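Local structure of blood group a-and b-cleaving endo-beta-galactosidase (Streptococcus pneumoniae, 2YGL) at residues K53-D58 with E84-I89; D31-T36 with T43-L48; H202-K207 with K215-G220. The protein probably binds blood group A and B glycans through two tandem CBM51 carbohydrate-binding modules of a family 98 glycoside hydrolase that cleaves these antigens. All coordinates share one frame; numbering follows the deposited sequence.

Contact 1 of 3, residues K53-D58 with E84-I89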
loop_
_atom_site.group_PDB
_atom_site.type_symbol
_atom_site.label_atom_id
_atom_site.label_comp_id
_atom_site.label_asym_id
_atom_site.label_seq_id
_atom_site.Cartn_x
_atom_site.Cartn_y
_atom_site.Cartn_z
ATOM N N LYS A 53 21.017 -16.227 -26.753
ATOM C CA LYS A 53 21.120 -17.125 -25.608
ATOM C C LYS A 53 19.718 -17.582 -25.202
ATOM O O LYS A 53 18.796 -16.772 -25.128
ATOM C CB LYS A 53 21.828 -16.427 -24.438
ATOM C CG LYS A 53 21.849 -17.234 -23.141
ATOM C CD LYS A 53 22.203 -16.366 -21.936
ATOM C CE LYS A 53 21.612 -16.934 -20.646
ATOM N NZ LYS A 53 22.138 -18.290 -20.307
ATOM N N VAL A 54 19.561 -18.880 -24.957
ATOM C CA VAL A 54 18.287 -19.429 -24.490
ATOM C C VAL A 54 18.196 -19.298 -22.968
ATOM O O VAL A 54 19.089 -19.743 -22.247
ATOM C CB VAL A 54 18.107 -20.911 -24.925
ATOM C CG1 VAL A 54 16.808 -21.494 -24.373
ATOM C CG2 VAL A 54 18.135 -21.033 -26.444
ATOM N N LYS A 55 17.123 -18.673 -22.488
ATOM C CA LYS A 55 16.891 -18.530 -21.052
ATOM C C LYS A 55 15.649 -19.303 -20.613
ATOM O O LYS A 55 14.590 -19.201 -21.238
ATOM C CB LYS A 55 16.758 -17.055 -20.662
ATOM C CG LYS A 55 16.922 -16.796 -19.160
ATOM C CD LYS A 55 16.295 -15.476 -18.720
ATOM C CE LYS A 55 17.032 -14.267 -19.280
ATOM N NZ LYS A 55 16.300 -12.997 -18.999
ATOM N N TYR A 56 15.793 -20.068 -19.533
ATOM C CA TYR A 56 14.694 -20.849 -18.957
ATOM C C TYR A 56 14.040 -20.112 -17.791
ATOM O O TYR A 56 14.690 -19.335 -17.091
ATOM C CB TYR A 56 15.192 -22.231 -18.518
ATOM C CG TYR A 56 15.605 -23.112 -19.676
ATOM C CD1 TYR A 56 16.905 -23.071 -20.184
ATOM C CD2 TYR A 56 14.691 -23.979 -20.274
ATOM C CE1 TYR A 56 17.284 -23.875 -21.262
ATOM C CE2 TYR A 56 15.060 -24.786 -21.350
ATOM C CZ TYR A 56 16.355 -24.727 -21.835
ATOM O OH TYR A 56 16.721 -25.523 -22.895
ATOM N N PHE A 57 12.745 -20.353 -17.600
ATOM C CA PHE A 57 11.959 -19.651 -16.588
ATOM C C PHE A 57 11.172 -20.651 -15.751
ATOM O O PHE A 57 10.492 -21.518 -16.299
ATOM C CB PHE A 57 10.971 -18.684 -17.253
ATOM C CG PHE A 57 11.618 -17.558 -18.017
ATOM C CD1 PHE A 57 12.065 -17.745 -19.326
ATOM C CD2 PHE A 57 11.748 -16.297 -17.440
ATOM C CE1 PHE A 57 12.650 -16.697 -20.040
ATOM C CE2 PHE A 57 12.332 -15.242 -18.147
ATOM C CZ PHE A 57 12.783 -15.444 -19.449
ATOM N N ASP A 58 11.261 -20.521 -14.429
ATOM C CA ASP A 58 10.472 -21.346 -13.508
ATOM C C ASP A 58 8.984 -20.987 -13.541
ATOM O O ASP A 58 8.125 -21.858 -13.391
ATOM C CB ASP A 58 10.985 -21.205 -12.068
ATOM C CG ASP A 58 12.331 -21.877 -11.845
ATOM O OD1 ASP A 58 12.701 -22.797 -12.602
ATOM O OD2 ASP A 58 13.023 -21.484 -10.886
ATOM N N GLU A 84 5.045 -6.969 -14.933
ATOM C CA GLU A 84 6.276 -7.268 -15.661
ATOM C C GLU A 84 6.311 -8.700 -16.184
ATOM O O GLU A 84 5.925 -9.636 -15.481
ATOM C CB GLU A 84 7.508 -6.961 -14.801
ATOM C CG GLU A 84 7.703 -5.464 -14.548
ATOM C CD GLU A 84 8.991 -5.126 -13.827
ATOM O OE1 GLU A 84 9.613 -6.026 -13.227
ATOM O OE2 GLU A 84 9.382 -3.942 -13.864
ATOM N N THR A 85 6.766 -8.848 -17.429
ATOM C CA THR A 85 6.873 -10.153 -18.092
ATOM C C THR A 85 7.768 -10.090 -19.329
ATOM O O THR A 85 7.976 -9.017 -19.902
ATOM C CB THR A 85 5.476 -10.720 -18.494
ATOM O OG1 THR A 85 5.594 -12.106 -18.834
ATOM C CG2 THR A 85 4.879 -9.959 -19.673
ATOM N N TYR A 86 8.299 -11.246 -19.720
ATOM C CA TYR A 86 8.978 -11.406 -21.000
ATOM C C TYR A 86 8.029 -12.130 -21.950
ATOM O O TYR A 86 7.399 -13.118 -21.569
ATOM C CB TYR A 86 10.261 -12.226 -20.838
ATOM C CG TYR A 86 11.333 -11.561 -20.002
ATOM C CD1 TYR A 86 11.343 -11.696 -18.612
ATOM C CD2 TYR A 86 12.343 -10.808 -20.600
ATOM C CE1 TYR A 86 12.323 -11.093 -17.837
ATOM C CE2 TYR A 86 13.336 -10.197 -19.830
ATOM C CZ TYR A 86 13.316 -10.346 -18.450
ATOM O OH TYR A 86 14.286 -9.752 -17.676
ATOM N N ILE A 87 7.924 -11.639 -23.179
ATOM C CA ILE A 87 7.055 -12.266 -24.177
ATOM C C ILE A 87 7.818 -12.751 -25.402
ATOM O O ILE A 87 8.833 -12.173 -25.787
ATOM C CB ILE A 87 5.880 -11.342 -24.624
ATOM C CG1 ILE A 87 6.400 -9.977 -25.107
ATOM C CG2 ILE A 87 4.856 -11.201 -23.503
ATOM C CD1 ILE A 87 5.388 -9.171 -25.915
ATOM N N GLY A 88 7.301 -13.814 -26.005
ATOM C CA GLY A 88 7.852 -14.376 -27.231
ATOM C C GLY A 88 7.206 -15.717 -27.506
ATOM O O GLY A 88 6.314 -16.145 -26.775
ATOM N N ILE A 89 7.649 -16.376 -28.572
ATOM C CA ILE A 89 7.197 -17.724 -28.882
ATOM C C ILE A 89 8.150 -18.705 -28.210
ATOM O O ILE A 89 9.368 -18.592 -28.361
ATOM C CB ILE A 89 7.125 -17.973 -30.408
ATOM C CG1 ILE A 89 6.126 -17.006 -31.054
ATOM C CG2 ILE A 89 6.732 -19.425 -30.700
ATOM C CD1 ILE A 89 6.184 -16.952 -32.575
#
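Phe-57 and Lys-55 both reach the ring of Tyr-86, one with an aromatic ring and the other with a charge. The aromatic meeting is oblique: the ring planes stand at 46°, with centroids 5.6 Å apart, and the closest approach is Phe-57 CE2 to Tyr-86 CD1 at 3.7 Å. Phe-57 CZ lies near the same corner of the tyrosine, 4.1 Å from Tyr-86 CD1, and the apolar contact runs along the CD1 side of the ring, nearest at CD1 itself.

The cation-pi interaction falls toward the phenol end. Lys-55 NZ stands 4.5 Å from the centroid of the Tyr-86 ring, 29° off its normal, and therefore off-centre, with CZ and OH of Tyr-86 each at 4.0 Å from the ammonium nitrogen. The lysine chain is extended through chi1 and chi2 and then bends at chi3 (-68°), which brings NZ across to the tyrosine.

Strand 54-57 pairs with strand 45-48 in a two-stranded antiparallel sheet, and Leu-47 of that partner strand also touches Tyr-86. Strand 82-87 lies between strands 133-138 and 160-171; Phe-134 meets the Tyr-86 ring, while Ala-164 packs against Phe-57.

Contact 2 of 3, residues D31-T36 with T43-L48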
loop_
_atom_site.group_PDB
_atom_site.type_symbol
_atom_site.label_atom_id
_atom_site.label_comp_id
_atom_site.label_asym_id
_atom_site.label_seq_id
_atom_site.Cartn_x
_atom_site.Cartn_y
_atom_site.Cartn_z
ATOM N N ASP A 31 3.267 -22.213 -15.550
ATOM C CA ASP A 31 4.681 -22.572 -15.386
ATOM C C ASP A 31 5.170 -23.619 -16.397
ATOM O O ASP A 31 6.081 -24.404 -16.116
ATOM C CB ASP A 31 4.960 -23.004 -13.940
ATOM C CG ASP A 31 4.516 -21.963 -12.927
ATOM O OD1 ASP A 31 4.580 -20.755 -13.241
ATOM O OD2 ASP A 31 4.099 -22.348 -11.815
ATOM N N ALA A 32 4.560 -23.602 -17.579
ATOM C CA ALA A 32 4.908 -24.508 -18.670
ATOM C C ALA A 32 4.417 -23.944 -20.003
ATOM O O ALA A 32 3.441 -23.186 -20.032
ATOM C CB ALA A 32 4.303 -25.895 -18.427
ATOM N N PRO A 33 5.096 -24.302 -21.115
ATOM C CA PRO A 33 4.560 -24.006 -22.447
ATOM C C PRO A 33 3.226 -24.728 -22.636
ATOM O O PRO A 33 2.987 -25.746 -21.977
ATOM C CB PRO A 33 5.613 -24.595 -23.390
ATOM C CG PRO A 33 6.863 -24.678 -22.576
ATOM C CD PRO A 33 6.412 -24.964 -21.185
ATOM N N PHE A 34 2.370 -24.212 -23.517
ATOM C CA PHE A 34 1.018 -24.760 -23.669
ATOM C C PHE A 34 0.985 -26.232 -24.077
ATOM O O PHE A 34 0.380 -27.047 -23.386
ATOM C CB PHE A 34 0.178 -23.926 -24.644
ATOM C CG PHE A 34 -1.241 -24.415 -24.801
ATOM C CD1 PHE A 34 -1.553 -25.415 -25.723
ATOM C CD2 PHE A 34 -2.265 -23.877 -24.026
ATOM C CE1 PHE A 34 -2.864 -25.866 -25.875
ATOM C CE2 PHE A 34 -3.580 -24.324 -24.168
ATOM C CZ PHE A 34 -3.881 -25.319 -25.093
ATOM N N THR A 35 1.621 -26.560 -25.201
ATOM C CA THR A 35 1.522 -27.903 -25.776
ATOM C C THR A 35 2.267 -28.971 -24.968
ATOM O O THR A 35 1.694 -30.020 -24.666
ATOM C CB THR A 35 1.928 -27.923 -27.269
ATOM O OG1 THR A 35 1.018 -27.103 -28.007
ATOM C CG2 THR A 35 1.881 -29.339 -27.843
ATOM N N THR A 36 3.523 -28.699 -24.609
ATOM C CA THR A 36 4.307 -29.629 -23.785
ATOM C C THR A 36 3.701 -29.788 -22.392
ATOM O O THR A 36 3.668 -30.892 -21.848
ATOM C CB THR A 36 5.783 -29.189 -23.627
ATOM O OG1 THR A 36 5.839 -27.902 -23.000
ATOM C CG2 THR A 36 6.495 -29.135 -24.973
ATOM N N THR A 43 9.108 -29.940 -19.179
ATOM C CA THR A 43 9.787 -28.847 -19.883
ATOM C C THR A 43 9.382 -27.462 -19.365
ATOM O O THR A 43 8.193 -27.159 -19.227
ATOM C CB THR A 43 9.524 -28.939 -21.399
ATOM O OG1 THR A 43 9.837 -30.261 -21.848
ATOM C CG2 THR A 43 10.359 -27.923 -22.178
ATOM N N LYS A 44 10.387 -26.640 -19.070
ATOM C CA LYS A 44 10.173 -25.274 -18.591
ATOM C C LYS A 44 9.990 -24.303 -19.755
ATOM O O LYS A 44 10.461 -24.558 -20.868
ATOM C CB LYS A 44 11.356 -24.809 -17.733
ATOM C CG LYS A 44 11.525 -25.540 -16.404
ATOM C CD LYS A 44 12.742 -25.011 -15.650
ATOM C CE LYS A 44 13.008 -25.793 -14.369
ATOM N NZ LYS A 44 12.007 -25.499 -13.304
ATOM N N ILE A 45 9.304 -23.194 -19.481
ATOM C CA ILE A 45 9.188 -22.079 -20.418
ATOM C C ILE A 45 10.583 -21.543 -20.742
ATOM O O ILE A 45 11.387 -21.298 -19.838
ATOM C CB ILE A 45 8.302 -20.944 -19.836
ATOM C CG1 ILE A 45 6.839 -21.390 -19.773
ATOM C CG2 ILE A 45 8.445 -19.652 -20.652
ATOM C CD1 ILE A 45 5.968 -20.560 -18.854
ATOM N N SER A 46 10.876 -21.392 -22.030
ATOM C CA SER A 46 12.154 -20.825 -22.448
ATOM C C SER A 46 12.025 -19.903 -23.653
ATOM O O SER A 46 11.215 -20.137 -24.549
ATOM C CB SER A 46 13.198 -21.918 -22.709
ATOM O OG SER A 46 12.820 -22.764 -23.776
ATOM N N LEU A 47 12.839 -18.854 -23.652
ATOM C CA LEU A 47 12.831 -17.858 -24.714
ATOM C C LEU A 47 14.240 -17.510 -25.144
ATOM O O LEU A 47 15.193 -17.626 -24.363
ATOM C CB LEU A 47 12.108 -16.587 -24.255
ATOM C CG LEU A 47 10.579 -16.612 -24.208
ATOM C CD1 LEU A 47 10.028 -15.328 -23.583
ATOM C CD2 LEU A 47 10.005 -16.818 -25.596
ATOM N N LEU A 48 14.359 -17.087 -26.397
ATOM C CA LEU A 48 15.602 -16.558 -26.925
ATOM C C LEU A 48 15.791 -15.139 -26.397
ATOM O O LEU A 48 14.935 -14.273 -26.595
ATOM C CB LEU A 48 15.550 -16.555 -28.453
ATOM C CG LEU A 48 16.839 -16.626 -29.271
ATOM C CD1 LEU A 48 17.583 -17.931 -29.018
ATOM C CD2 LEU A 48 16.501 -16.491 -30.745
HETATM O O HOH W 1 8.250 -22.786 -16.873
HETATM O O HOH W 2 7.287 -26.836 -16.490
HETATM O O HOH W 3 5.985 -28.611 -20.313
#
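Ile-45 lays its longer branch along the backbone that joins Ala-32 to Pro-33. Its CG1 is anti to its own carbonyl carbon (chi1 -70°), a setting that brings Ile-45 CG1 to 3.5 Å from Ala-32 C, while chi2 near 162° carries Ile-45 CD1 onward to 3.6 Å from Ala-32 N. The isoleucine thus packs mainly on peptide atoms; across the two segments its close side-chain partner is Pro-33, whose CD is 3.9 Å from Ile-45 CG1, and Val-162 and Ala-164 of strand 160-171 also lie against it.

The same edge of the proline ring meets the opposing backbone, with Pro-33 CD 3.4 Å from Thr-43 O and CG beside the carbonyl oxygen of Lys-44. Thr-36 and Thr-43 cross at about a right angle. With chi1 at 60°, Thr-36 OG1 sits between its own backbone N and carbonyl carbon, loosely beside Thr-43 CB (4.1 Å) and within bonding distance of a water.

No direct hydrogen bond spans the segments, and water does the polar bridging. One water accepts from Ile-45 N and gives a weak bond to Asp-31 O; another lies between Asp-31 O and Thr-43 O. A third accepts from Thr-36 OG1 at 2.8 Å and donates to Thr-43 O. The Asp-31 carboxylate is engaged elsewhere, by Ser-10, Lys-59 and Gly-60 N.

Pro-33 is the N-cap of helix 34-39, which folds back onto strand 45-48 at the margin of an antiparallel beta-sandwich, the fold of the galactose-binding-domain clan that includes NPCBM/NEW2.

Contact 3 of 3, residues H202-K207 with K215-G220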
loop_
_atom_site.group_PDB
_atom_site.type_symbol
_atom_site.label_atom_id
_atom_site.label_comp_id
_atom_site.label_asym_id
_atom_site.label_seq_id
_atom_site.Cartn_x
_atom_site.Cartn_y
_atom_site.Cartn_z
ATOM N N HIS A 202 2.547 21.247 30.011
ATOM C CA HIS A 202 1.104 21.026 30.070
ATOM C C HIS A 202 0.404 22.272 30.614
ATOM O O HIS A 202 1.056 23.185 31.132
ATOM C CB HIS A 202 0.777 19.803 30.937
ATOM C CG HIS A 202 1.277 19.910 32.343
ATOM N ND1 HIS A 202 2.411 19.260 32.780
ATOM C CD2 HIS A 202 0.807 20.603 33.406
ATOM C CE1 HIS A 202 2.615 19.547 34.054
ATOM N NE2 HIS A 202 1.657 20.361 34.457
ATOM N N GLY A 203 -0.920 22.298 30.502
ATOM C CA GLY A 203 -1.706 23.450 30.939
ATOM C C GLY A 203 -2.190 23.413 32.378
ATOM O O GLY A 203 -2.861 24.343 32.822
ATOM N N ASP A 204 -1.854 22.347 33.105
ATOM C CA ASP A 204 -2.259 22.199 34.507
ATOM C C ASP A 204 -1.357 23.034 35.418
ATOM O O ASP A 204 -0.134 23.024 35.269
ATOM C CB ASP A 204 -2.230 20.724 34.924
ATOM C CG ASP A 204 -3.009 20.455 36.200
ATOM O OD1 ASP A 204 -2.522 20.803 37.294
ATOM O OD2 ASP A 204 -4.117 19.894 36.106
ATOM N N ASP A 205 -1.968 23.750 36.361
ATOM C CA ASP A 205 -1.235 24.658 37.252
ATOM C C ASP A 205 -0.254 23.942 38.183
ATOM O O ASP A 205 0.765 24.514 38.573
ATOM C CB ASP A 205 -2.204 25.534 38.062
ATOM C CG ASP A 205 -2.756 26.702 37.256
ATOM O OD1 ASP A 205 -2.171 27.047 36.206
ATOM O OD2 ASP A 205 -3.775 27.287 37.679
ATOM N N ASP A 206 -0.565 22.694 38.526
ATOM C CA ASP A 206 0.283 21.880 39.393
ATOM C C ASP A 206 1.465 21.328 38.594
ATOM O O ASP A 206 1.314 20.369 37.829
ATOM C CB ASP A 206 -0.541 20.739 40.005
ATOM C CG ASP A 206 0.175 20.027 41.139
ATOM O OD1 ASP A 206 1.414 20.130 41.249
ATOM O OD2 ASP A 206 -0.516 19.352 41.932
ATOM N N LYS A 207 2.639 21.927 38.783
ATOM C CA LYS A 207 3.821 21.577 37.990
ATOM C C LYS A 207 4.583 20.351 38.511
ATOM O O LYS A 207 5.608 19.967 37.948
ATOM C CB LYS A 207 4.749 22.792 37.811
ATOM C CG LYS A 207 4.140 23.942 36.997
ATOM C CD LYS A 207 3.582 23.462 35.646
ATOM C CE LYS A 207 2.822 24.569 34.923
ATOM N NZ LYS A 207 2.039 24.047 33.760
ATOM N N LYS A 215 -1.929 6.814 29.424
ATOM C CA LYS A 215 -3.004 7.214 30.336
ATOM C C LYS A 215 -3.425 8.653 30.037
ATOM O O LYS A 215 -2.605 9.447 29.568
ATOM C CB LYS A 215 -2.540 7.154 31.799
ATOM C CG LYS A 215 -1.878 5.863 32.241
ATOM C CD LYS A 215 -1.114 6.074 33.530
ATOM C CE LYS A 215 -0.139 4.942 33.776
ATOM N NZ LYS A 215 0.614 5.149 35.045
ATOM N N PRO A 216 -4.697 9.002 30.320
ATOM C CA PRO A 216 -5.071 10.419 30.290
ATOM C C PRO A 216 -4.382 11.178 31.424
ATOM O O PRO A 216 -4.013 10.572 32.432
ATOM C CB PRO A 216 -6.592 10.395 30.491
ATOM C CG PRO A 216 -6.887 9.064 31.103
ATOM C CD PRO A 216 -5.861 8.127 30.550
ATOM N N PHE A 217 -4.208 12.486 31.250
ATOM C CA PHE A 217 -3.416 13.304 32.168
ATOM C C PHE A 217 -3.876 13.255 33.633
ATOM O O PHE A 217 -3.101 12.872 34.515
ATOM C CB PHE A 217 -3.357 14.758 31.673
ATOM C CG PHE A 217 -2.450 15.642 32.481
ATOM C CD1 PHE A 217 -2.933 16.322 33.595
ATOM C CD2 PHE A 217 -1.111 15.796 32.128
ATOM C CE1 PHE A 217 -2.101 17.151 34.343
ATOM C CE2 PHE A 217 -0.265 16.624 32.874
ATOM C CZ PHE A 217 -0.762 17.301 33.983
ATOM N N THR A 218 -5.123 13.650 33.889
ATOM C CA THR A 218 -5.611 13.784 35.266
ATOM C C THR A 218 -5.684 12.445 36.014
ATOM O O THR A 218 -5.090 12.323 37.083
ATOM C CB THR A 218 -6.925 14.610 35.351
ATOM O OG1 THR A 218 -6.647 15.962 34.969
ATOM C CG2 THR A 218 -7.500 14.612 36.771
ATOM N N PRO A 219 -6.390 11.434 35.454
ATOM C CA PRO A 219 -6.400 10.134 36.134
ATOM C C PRO A 219 -4.997 9.542 36.324
ATOM O O PRO A 219 -4.711 8.974 37.379
ATOM C CB PRO A 219 -7.241 9.257 35.204
ATOM C CG PRO A 219 -8.151 10.220 34.524
ATOM C CD PRO A 219 -7.318 11.446 34.303
ATOM N N GLY A 220 -4.133 9.697 35.324
ATOM C CA GLY A 220 -2.749 9.230 35.415
ATOM C C GLY A 220 -1.976 9.872 36.555
ATOM O O GLY A 220 -1.297 9.183 37.321
HETATM O O HOH W 4 -5.041 17.491 36.864
#
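Phe-217 drives the edge of its ring into one face of His-202, and this edge-to-face pair is the tight part of the contact. The centroids are 4.8 Å apart and the planes inclined at 51°; CZ of Phe-217 sits over the centre of the imidazole, 3.6 Å above its plane, with CE2 beside it, 3.7 Å from His-202 CG. The phenylalanine extends with CG anti to its backbone N (chi1 -174°), reaching from the first turn of its helix to the loop. On its other flank CE1 packs on Asp-204 CB at 3.6 Å, and His-202 and Asp-204 together hold the outer end of one ring.

Within its own segment the imidazole has a weak tether, from His-202 NE2 to Asp-206 O. Asp-204 OD1 uses its anti lone pair to accept from Asp-206 N at 3.0 Å, forming an Asx turn, while Lys-207 NZ donates to Asp-204 O.

The looser side is polar and joined through water. Here Asp-204 OD2 and Thr-218 OG1 do not meet directly; one water donates to both, at 2.7 Å from Asp-204 OD2 and 2.9 Å from Thr-218 OG1, lying in the plane of the Phe-217 ring at its edge. Thr-218 OG1 is also bonded to Glu-342.

The contact sets the loop between strands 199-200 and 212-213 against the start of helix 217-221. Lys-209 of the same loop and Val-246 of the loop after strand 242-244 also touch Phe-217, and Val-246 shares a backbone hydrogen bond with Gly-203.

From the N terminus, contact 2 comes first, closing the short connection in which helix 34-39 leads back to strand 45-48. The chain then turns into strand 54-57, and contact 1 closes a longer loop by bringing that strand to strand 82-87. The two are in series, neither enclosing the other, yet they adjoin: Phe-57 N probably bonds to Ile-45 O, and Lys-44 forms a salt bridge with Asp-58. Together they tie the two-stranded sheet to the helical connection and to the larger sheet of the first module. Contact 3 lies in the second module, its centre about 66 Å from that of contact 1, and closes a separate short loop before helix 217-221.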